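Local atomic coordinates of HpcH/HpaI aldolase/citrate lyase family protein (Burkholderia cenocepacia, PDB entry 4MF4), a protein that belongs to the HpcH/HpaI aldolase/citrate lyase family and folds as a TIM barrel of eight parallel strands ringed by helices. Residues A[106-111]-A[164-169]; A[188-193]-A[210-215]; A[28-33]-A[46-51]. All coordinates share one frame; numbering follows the deposited sequence.

Contact 1 of 3, residues A[106-111]-A[164-169]; sequences FPCIET and QVESAR
At the C-terminal end of two neighbouring strands of the TIM barrel, the loop 106-111 that follows strand 103-106 runs beside the end of strand 160-165 and its turn into helix 168-172. Backbone hydrogen bonds set the register. Gln164 N donates to Phe106 O at 2.8 Å, with a C=O...N angle of 168°. Ile109 N donates to Gln164 O at 3.0 Å, and here the C=O...N angle is 172°. The N-H and C=O of Gln164 are thus both held, by Phe106 and Ile109 respectively.

Between them, Cys108 N points to a side chain instead: Glu166 OE2 accepts it at 2.6 Å through its anti lone pair. Glu166 reaches this site with CG in the crowded position between backbone N and carbonyl carbon and with the chain extended beyond. Its other oxygen, OE1, lies close to Asp192 in one of that residue's two modelled conformers, a pairing of like charges that may raise the proton affinity of one of them. The amide of Gln164, buried, is bound through OE1 by Arg84.

Charge pairing closes the outer end, where the Glu110 chain lies crosswise to Arg169. Ser167 OG, beside the Glu110 chain, caps Gly170 N at the helix start. In the salt bridge, Arg169 NH2 meets Glu110 OE2 at 2.5 Å from above the carboxylate plane, with carboxylate and guanidinium planes 81° apart.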
loop_
_atom_site.group_PDB
_atom_site.type_symbol
_atom_site.label_atom_id
_atom_site.label_comp_id
_atom_site.label_asym_id
_atom_site.label_seq_id
_atom_site.Cartn_x
_atom_site.Cartn_y
_atom_site.Cartn_z
ATOM N N PHE A 106 6.471 -10.168 -24.657
ATOM C CA PHE A 106 5.857 -11.467 -24.318
ATOM C C PHE A 106 6.938 -12.550 -24.123
ATOM O O PHE A 106 7.788 -12.788 -25.019
ATOM C CB PHE A 106 4.916 -11.881 -25.448
ATOM C CG PHE A 106 3.711 -11.038 -25.555
ATOM C CD1 PHE A 106 3.753 -9.821 -26.216
ATOM C CD2 PHE A 106 2.529 -11.438 -24.944
ATOM C CE1 PHE A 106 2.614 -9.039 -26.328
ATOM C CE2 PHE A 106 1.403 -10.661 -25.033
ATOM C CZ PHE A 106 1.450 -9.444 -25.731
ATOM N N PRO A 107 6.932 -13.201 -22.960
ATOM C CA PRO A 107 7.886 -14.250 -22.674
ATOM C C PRO A 107 7.537 -15.514 -23.433
ATOM O O PRO A 107 6.427 -15.662 -23.912
ATOM C CB PRO A 107 7.721 -14.496 -21.173
ATOM C CG PRO A 107 6.410 -13.981 -20.795
ATOM C CD PRO A 107 5.988 -12.963 -21.848
ATOM N N CYS A 108 8.459 -16.450 -23.491
ATOM C CA CYS A 108 8.073 -17.791 -23.930
ATOM C C CYS A 108 7.291 -17.841 -25.253
ATOM O O CYS A 108 6.229 -18.467 -25.301
ATOM C CB CYS A 108 7.122 -18.438 -22.886
ATOM S SG CYS A 108 7.602 -18.474 -21.143
ATOM N N ILE A 109 7.777 -17.219 -26.318
ATOM C CA ILE A 109 7.059 -17.312 -27.602
ATOM C C ILE A 109 7.790 -18.391 -28.413
ATOM O O ILE A 109 8.966 -18.215 -28.733
ATOM C CB ILE A 109 7.062 -15.973 -28.371
ATOM C CG1 ILE A 109 6.242 -14.900 -27.635
ATOM C CG2 ILE A 109 6.574 -16.155 -29.799
ATOM C CD1 ILE A 109 4.751 -15.130 -27.582
ATOM N N GLU A 110 7.102 -19.477 -28.752
ATOM C CA GLU A 110 7.760 -20.618 -29.383
ATOM C C GLU A 110 7.322 -20.963 -30.786
ATOM O O GLU A 110 8.025 -21.697 -31.480
ATOM C CB GLU A 110 7.535 -21.829 -28.513
ATOM C CG GLU A 110 7.993 -21.585 -27.099
ATOM C CD GLU A 110 8.068 -22.877 -26.323
ATOM O OE1 GLU A 110 9.180 -23.351 -26.050
ATOM O OE2 GLU A 110 6.987 -23.436 -26.040
ATOM N N THR A 111 6.152 -20.477 -31.200
ATOM C CA THR A 111 5.633 -20.753 -32.531
ATOM C C THR A 111 5.082 -19.495 -33.185
ATOM O O THR A 111 4.787 -18.530 -32.521
ATOM C CB THR A 111 4.485 -21.771 -32.455
ATOM O OG1 THR A 111 3.412 -21.200 -31.706
ATOM C CG2 THR A 111 4.945 -23.078 -31.742
ATOM N N GLN A 164 9.805 -12.741 -26.980
ATOM C CA GLN A 164 11.002 -13.301 -26.451
ATOM C C GLN A 164 11.142 -14.725 -26.989
ATOM O O GLN A 164 10.233 -15.537 -26.849
ATOM C CB GLN A 164 10.969 -13.231 -24.921
ATOM C CG GLN A 164 12.285 -13.566 -24.292
ATOM C CD GLN A 164 12.390 -13.140 -22.798
ATOM O OE1 GLN A 164 11.472 -12.558 -22.213
ATOM N NE2 GLN A 164 13.500 -13.487 -22.190
ATOM N N VAL A 165 12.270 -15.014 -27.637
ATOM C CA VAL A 165 12.497 -16.332 -28.223
ATOM C C VAL A 165 13.493 -17.038 -27.309
ATOM O O VAL A 165 14.647 -16.660 -27.216
ATOM C CB VAL A 165 13.017 -16.229 -29.657
ATOM C CG1 VAL A 165 13.169 -17.616 -30.268
ATOM C CG2 VAL A 165 12.071 -15.400 -30.505
ATOM N N GLU A 166 13.050 -18.046 -26.605
ATOM C CA GLU A 166 13.887 -18.524 -25.514
ATOM C C GLU A 166 13.818 -20.011 -25.269
ATOM O O GLU A 166 14.150 -20.474 -24.179
ATOM C CB GLU A 166 13.615 -17.725 -24.224
ATOM C CG GLU A 166 12.213 -17.831 -23.668
ATOM C CD GLU A 166 11.950 -16.761 -22.604
ATOM O OE1 GLU A 166 12.959 -16.190 -22.110
ATOM O OE2 GLU A 166 10.756 -16.487 -22.276
ATOM N N SER A 167 13.502 -20.747 -26.328
ATOM C CA SER A 167 13.386 -22.169 -26.304
ATOM C C SER A 167 13.950 -22.744 -27.577
ATOM O O SER A 167 14.085 -22.048 -28.587
ATOM C CB SER A 167 11.909 -22.481 -26.278
ATOM O OG SER A 167 11.303 -21.736 -27.332
ATOM N N ALA A 168 14.177 -24.042 -27.584
ATOM C CA ALA A 168 14.680 -24.708 -28.768
ATOM C C ALA A 168 13.648 -24.811 -29.910
ATOM O O ALA A 168 13.972 -24.744 -31.110
ATOM C CB ALA A 168 15.145 -26.087 -28.388
ATOM N N ARG A 169 12.396 -25.023 -29.547
ATOM C CA ARG A 169 11.339 -25.043 -30.554
ATOM C C ARG A 169 11.226 -23.636 -31.159
ATOM O O ARG A 169 11.032 -23.468 -32.353
ATOM C CB ARG A 169 9.991 -25.452 -29.933
ATOM C CG ARG A 169 8.810 -25.215 -30.874
ATOM C CD ARG A 169 7.544 -25.817 -30.327
ATOM N NE ARG A 169 7.358 -25.513 -28.905
ATOM C CZ ARG A 169 6.422 -26.073 -28.140
ATOM N NH1 ARG A 169 5.601 -26.986 -28.658
ATOM N NH2 ARG A 169 6.303 -25.733 -26.852
#

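Contact 2 of 3, residues A[188-193]-A[210-215]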
loop_
_atom_site.group_PDB
_atom_site.type_symbol
_atom_site.label_atom_id
_atom_site.label_comp_id
_atom_site.label_asym_id
_atom_site.label_seq_id
_atom_site.Cartn_x
_atom_site.Cartn_y
_atom_site.Cartn_z
ATOM N N VAL A 188 16.175 -12.007 -27.503
ATOM C CA VAL A 188 16.898 -13.150 -26.909
ATOM C C VAL A 188 17.215 -12.954 -25.420
ATOM O O VAL A 188 17.915 -11.999 -25.033
ATOM C CB VAL A 188 18.246 -13.372 -27.668
ATOM C CG1 VAL A 188 18.989 -14.577 -27.116
ATOM C CG2 VAL A 188 18.013 -13.570 -29.158
ATOM N N GLY A 189 16.694 -13.840 -24.571
ATOM C CA GLY A 189 17.152 -13.923 -23.184
ATOM C C GLY A 189 18.183 -15.053 -23.052
ATOM O O GLY A 189 17.808 -16.205 -23.055
ATOM N N PRO A 190 19.486 -14.742 -23.002
ATOM C CA PRO A 190 20.417 -15.891 -23.128
ATOM C C PRO A 190 20.330 -16.898 -21.996
ATOM O O PRO A 190 20.450 -18.105 -22.252
ATOM C CB PRO A 190 21.791 -15.235 -23.117
ATOM C CG PRO A 190 21.537 -13.891 -23.685
ATOM C CD PRO A 190 20.219 -13.472 -23.072
ATOM N N ALA A 191 20.080 -16.417 -20.781
ATOM C CA ALA A 191 19.904 -17.330 -19.638
ATOM C C ALA A 191 18.791 -18.357 -19.826
ATOM O O ALA A 191 19.015 -19.582 -19.609
ATOM C CB ALA A 191 19.701 -16.547 -18.344
ATOM N N ASP A 192 17.571 -17.943 -20.197
ATOM C CA ASP A 192 16.507 -18.948 -20.446
ATOM C C ASP A 192 16.819 -19.765 -21.697
ATOM O O ASP A 192 16.475 -20.944 -21.769
ATOM C CB ASP A 192 15.098 -18.337 -20.616
ATOM C CG ASP A 192 14.189 -18.522 -19.382
ATOM O OD1 ASP A 192 14.089 -19.634 -18.803
ATOM O OD2 ASP A 192 13.526 -17.542 -19.019
ATOM N N LEU A 193 17.461 -19.161 -22.696
ATOM C CA LEU A 193 17.716 -19.943 -23.900
ATOM C C LEU A 193 18.682 -21.074 -23.545
ATOM O O LEU A 193 18.433 -22.231 -23.886
ATOM C CB LEU A 193 18.186 -19.055 -25.035
ATOM C CG LEU A 193 18.362 -19.702 -26.400
ATOM C CD1 LEU A 193 17.131 -20.462 -26.876
ATOM C CD2 LEU A 193 18.746 -18.625 -27.415
ATOM N N THR A 210 25.264 -20.810 -31.066
ATOM C CA THR A 210 24.683 -21.139 -32.357
ATOM C C THR A 210 23.196 -20.790 -32.458
ATOM O O THR A 210 22.748 -20.239 -33.476
ATOM C CB THR A 210 24.871 -22.636 -32.696
ATOM O OG1 THR A 210 26.262 -22.944 -32.762
ATOM C CG2 THR A 210 24.236 -22.987 -34.016
ATOM N N ALA A 211 22.443 -21.084 -31.393
ATOM C CA ALA A 211 21.064 -20.733 -31.380
ATOM C C ALA A 211 20.890 -19.210 -31.429
ATOM O O ALA A 211 20.067 -18.706 -32.211
ATOM C CB ALA A 211 20.370 -21.323 -30.174
ATOM N N MET A 212 21.635 -18.490 -30.609
ATOM C CA MET A 212 21.500 -17.050 -30.574
ATOM C C MET A 212 21.804 -16.435 -31.951
ATOM O O MET A 212 21.064 -15.576 -32.414
ATOM C CB MET A 212 22.390 -16.452 -29.491
ATOM C CG MET A 212 22.058 -16.905 -28.067
ATOM S SD MET A 212 23.338 -16.424 -26.888
ATOM C CE MET A 212 23.281 -14.673 -27.050
ATOM N N ALA A 213 22.901 -16.877 -32.584
ATOM C CA ALA A 213 23.311 -16.421 -33.910
ATOM C C ALA A 213 22.162 -16.621 -34.901
ATOM O O ALA A 213 21.881 -15.724 -35.706
ATOM C CB ALA A 213 24.588 -17.163 -34.362
ATOM N N ARG A 214 21.472 -17.773 -34.827
ATOM C CA ARG A 214 20.324 -18.018 -35.691
ATOM C C ARG A 214 19.219 -16.997 -35.525
ATOM O O ARG A 214 18.647 -16.531 -36.509
ATOM C CB ARG A 214 19.753 -19.445 -35.538
ATOM C CG ARG A 214 18.658 -19.742 -36.555
ATOM C CD ARG A 214 18.203 -21.190 -36.511
ATOM N NE ARG A 214 16.921 -21.395 -37.195
ATOM C CZ ARG A 214 16.285 -22.559 -37.244
ATOM N NH1 ARG A 214 16.787 -23.637 -36.651
ATOM N NH2 ARG A 214 15.151 -22.650 -37.900
ATOM N N VAL A 215 18.919 -16.630 -34.283
ATOM C CA VAL A 215 17.837 -15.693 -34.025
ATOM C C VAL A 215 18.195 -14.309 -34.591
ATOM O O VAL A 215 17.400 -13.646 -35.275
ATOM C CB VAL A 215 17.564 -15.595 -32.483
ATOM C CG1 VAL A 215 16.563 -14.502 -32.198
ATOM C CG2 VAL A 215 17.042 -16.916 -31.943
#
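Met212 leaves its helix with CG anti to the carbonyl carbon (chi1 -62°), runs on extended, and then bends at chi3 (61°), which swings the terminal methyl toward Pro190. Leu193 has CG anti to its backbone N (chi1 -174°); that torsion and the turn about CB-CG together bring CD2, rather than CD1, to the same methionine. Val188, with CG1 anti to N, spreads its two methyls so that each serves a different partner.

The contact is wholly apolar, with no hydrogen bond between 188-193 and 210-215, and all six touching residues are buried. Met212 is its hub and uses two separate parts of its chain. The CG methylene lies 3.8 Å from Leu193 CD2 and 4.0 Å from Val188 CG1; the tip, CE, approaches Pro190 CG at 3.9 Å, with the methionine lying crosswise to the proline. Leu193 slants across Met212, and its CD2 also reaches Ala211 CB at 4.2 Å. At the other end, Val188 and Val215 run antiparallel alongside one another, and Val188 CG2 comes to 3.5 Å from Val215 CG1, closer than carbons normally sit. The methionine thus fits against three residues of the opposing segment.

Within the barrel, Val188 closes strand 185-188, hydrogen-bonded to strand 225-230, and Gly189 is the N-cap of helix 190-196. Helix 206-222 packs over this junction: Ile228 of strand 225-230 touches both Pro190 and Met212, while Val171 of helix 168-172 touches Leu193 and Ala211.

Contact 3 of 3, residues A[28-33]-A[46-51]; sequences YGLWLS and AGYDWL
Strands 27-32 and 50-54 open the barrel as the two parallel strands of a right-handed beta-alpha-beta unit whose connecting helix is 37-43, and this contact lies where they first come side by side. Gly29 pairs with Trp50 and Leu30 with Leu51. Tyr28 O receives Trp50 N at 3.1 Å, with Asp49 N adding a weak bond to the same oxygen; Leu30 N then donates to Trp50 O at 3.2 Å, in the carbonyl plane and on a lone pair. Asp49 extends the pairing with its side chain: Tyr28 N meets Asp49 OD2 at 2.8 Å, almost straight (172°), on the anti lone pair.

Two aromatic side chains pack against the first strand from different sides. Trp50 has CG in the crowded position between N and carbonyl carbon (chi1 56°), which lays the indole flat over the glycine: Gly29 CA stands 3.3 Å from the centroid of the five-membered ring of Trp50, a CH-pi contact over the face. Tyr48 instead turns one face to Leu30, whose CB sits 4.0 Å from the Tyr48 ring centroid. On the side of Leu30, Leu51 CD2 reaches Leu30 CB at 3.7 Å, while Leu32 CD1 touches Leu51 CB further along.

Tyr48 OH bonds to Thr260 O of the third subunit, and Trp50 NE1 to Leu27 O, which ties each ring's polar atom. Gly29 CA lies only 15° off the normal of the Trp50 five-membered ring, so the backbone itself lies against the indole face. Backbone hydrogen bonds, the Asp49 carboxylate and this CH-pi contact together hold the start of the two strands close.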
loop_
_atom_site.group_PDB
_atom_site.type_symbol
_atom_site.label_atom_id
_atom_site.label_comp_id
_atom_site.label_asym_id
_atom_site.label_seq_id
_atom_site.Cartn_x
_atom_site.Cartn_y
_atom_site.Cartn_z
ATOM N N TYR A 28 19.235 1.432 -26.306
ATOM C CA TYR A 28 19.752 0.895 -25.053
ATOM C C TYR A 28 18.723 1.010 -23.926
ATOM O O TYR A 28 18.091 2.058 -23.720
ATOM C CB TYR A 28 21.055 1.587 -24.673
ATOM C CG TYR A 28 22.150 1.400 -25.696
ATOM C CD1 TYR A 28 22.805 0.189 -25.806
ATOM C CD2 TYR A 28 22.532 2.439 -26.542
ATOM C CE1 TYR A 28 23.802 -0.011 -26.756
ATOM C CE2 TYR A 28 23.548 2.271 -27.495
ATOM C CZ TYR A 28 24.170 1.031 -27.599
ATOM O OH TYR A 28 25.154 0.794 -28.542
ATOM N N GLY A 29 18.583 -0.081 -23.175
ATOM C CA GLY A 29 17.530 -0.196 -22.175
ATOM C C GLY A 29 18.110 -0.616 -20.854
ATOM O O GLY A 29 19.259 -1.066 -20.769
ATOM N N LEU A 30 17.319 -0.466 -19.809
ATOM C CA LEU A 30 17.705 -0.953 -18.504
ATOM C C LEU A 30 16.486 -1.740 -17.981
ATOM O O LEU A 30 15.369 -1.295 -18.198
ATOM C CB LEU A 30 17.970 0.277 -17.639
ATOM C CG LEU A 30 18.659 0.137 -16.298
ATOM C CD1 LEU A 30 20.100 -0.426 -16.449
ATOM C CD2 LEU A 30 18.667 1.521 -15.628
ATOM N N TRP A 31 16.718 -2.897 -17.344
ATOM C CA TRP A 31 15.699 -3.706 -16.706
ATOM C C TRP A 31 15.380 -3.138 -15.328
ATOM O O TRP A 31 16.310 -2.838 -14.545
ATOM C CB TRP A 31 16.219 -5.135 -16.499
ATOM C CG TRP A 31 15.211 -6.164 -16.714
ATOM C CD1 TRP A 31 14.628 -6.951 -15.772
ATOM C CD2 TRP A 31 14.669 -6.560 -17.978
ATOM N NE1 TRP A 31 13.733 -7.803 -16.386
ATOM C CE2 TRP A 31 13.742 -7.571 -17.733
ATOM C CE3 TRP A 31 14.870 -6.134 -19.293
ATOM C CZ2 TRP A 31 13.030 -8.190 -18.751
ATOM C CZ3 TRP A 31 14.152 -6.736 -20.305
ATOM C CH2 TRP A 31 13.240 -7.750 -20.036
ATOM N N LEU A 32 14.084 -2.978 -15.041
ATOM C CA LEU A 32 13.659 -2.499 -13.749
ATOM C C LEU A 32 13.001 -3.638 -12.972
ATOM O O LEU A 32 11.852 -3.977 -13.232
ATOM C CB LEU A 32 12.689 -1.321 -13.866
ATOM C CG LEU A 32 13.110 -0.123 -14.708
ATOM C CD1 LEU A 32 11.995 0.910 -14.692
ATOM C CD2 LEU A 32 14.416 0.477 -14.225
ATOM N N SER A 33 13.764 -4.191 -12.024
ATOM C CA SER A 33 13.368 -5.293 -11.127
ATOM C C SER A 33 13.003 -4.861 -9.691
ATOM O O SER A 33 12.322 -5.609 -8.976
ATOM C CB SER A 33 14.530 -6.288 -10.980
ATOM O OG SER A 33 14.957 -6.756 -12.249
ATOM N N ALA A 46 18.593 8.739 -16.495
ATOM C CA ALA A 46 19.860 8.076 -16.735
ATOM C C ALA A 46 20.276 8.045 -18.217
ATOM O O ALA A 46 21.367 7.584 -18.530
ATOM C CB ALA A 46 19.824 6.665 -16.164
ATOM N N GLY A 47 19.408 8.524 -19.107
ATOM C CA GLY A 47 19.716 8.624 -20.538
ATOM C C GLY A 47 19.387 7.425 -21.427
ATOM O O GLY A 47 19.716 7.422 -22.620
ATOM N N TYR A 48 18.755 6.402 -20.888
ATOM C CA TYR A 48 18.477 5.180 -21.678
ATOM C C TYR A 48 17.354 5.455 -22.688
ATOM O O TYR A 48 16.454 6.292 -22.451
ATOM C CB TYR A 48 18.101 4.014 -20.764
ATOM C CG TYR A 48 19.311 3.420 -20.106
ATOM C CD1 TYR A 48 19.880 4.004 -19.003
ATOM C CD2 TYR A 48 19.879 2.252 -20.594
ATOM C CE1 TYR A 48 21.059 3.481 -18.440
ATOM C CE2 TYR A 48 21.017 1.708 -20.026
ATOM C CZ TYR A 48 21.601 2.325 -18.957
ATOM O OH TYR A 48 22.688 1.745 -18.378
ATOM N N ASP A 49 17.394 4.752 -23.810
ATOM C CA ASP A 49 16.286 4.834 -24.808
ATOM C C ASP A 49 14.997 4.172 -24.295
ATOM O O ASP A 49 13.881 4.624 -24.618
ATOM C CB ASP A 49 16.749 4.238 -26.114
ATOM C CG ASP A 49 18.025 4.897 -26.612
ATOM O OD1 ASP A 49 17.981 6.144 -26.746
ATOM O OD2 ASP A 49 19.082 4.207 -26.786
ATOM N N TRP A 50 15.130 3.088 -23.527
ATOM C CA TRP A 50 13.941 2.416 -22.974
ATOM C C TRP A 50 14.207 1.867 -21.594
ATOM O O TRP A 50 15.359 1.650 -21.235
ATOM C CB TRP A 50 13.428 1.318 -23.935
ATOM C CG TRP A 50 14.438 0.294 -24.295
ATOM C CD1 TRP A 50 15.476 0.424 -25.185
ATOM C CD2 TRP A 50 14.526 -1.028 -23.771
ATOM N NE1 TRP A 50 16.209 -0.741 -25.235
ATOM C CE2 TRP A 50 15.649 -1.646 -24.371
ATOM C CE3 TRP A 50 13.781 -1.747 -22.835
ATOM C CZ2 TRP A 50 16.026 -2.948 -24.084
ATOM C CZ3 TRP A 50 14.147 -3.063 -22.578
ATOM C CH2 TRP A 50 15.288 -3.635 -23.195
ATOM N N LEU A 51 13.145 1.675 -20.814
ATOM C CA LEU A 51 13.229 1.079 -19.493
ATOM C C LEU A 51 12.165 -0.001 -19.371
ATOM O O LEU A 51 11.031 0.218 -19.767
ATOM C CB LEU A 51 12.978 2.123 -18.400
ATOM C CG LEU A 51 13.918 3.324 -18.319
ATOM C CD1 LEU A 51 13.414 4.366 -17.318
ATOM C CD2 LEU A 51 15.286 2.879 -17.875
#

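In the fold
Contact 3 joins the barrel's first two strands; contact 1 joins the loop after the fourth to the end of the fifth, and contact 2 joins the end of the sixth to an outer helix. Contacts 1 and 2 have centres about 10 Å apart and touch directly: Glu166 OE1 is 3.4 Å from Asp192 CB, and Leu193 CD1 lies 3.7 Å from Ser167 N. Contact 3 stands apart, its centre about 23 Å from that of contact 1, on the opposite side of the chain's centre, and about 21 Å from that of contact 2. A bound 1,2-ethanediol, probably from the crystallisation liquor, lies about 4 Å from the side chain of Gln164, and one lies similarly close to Trp31.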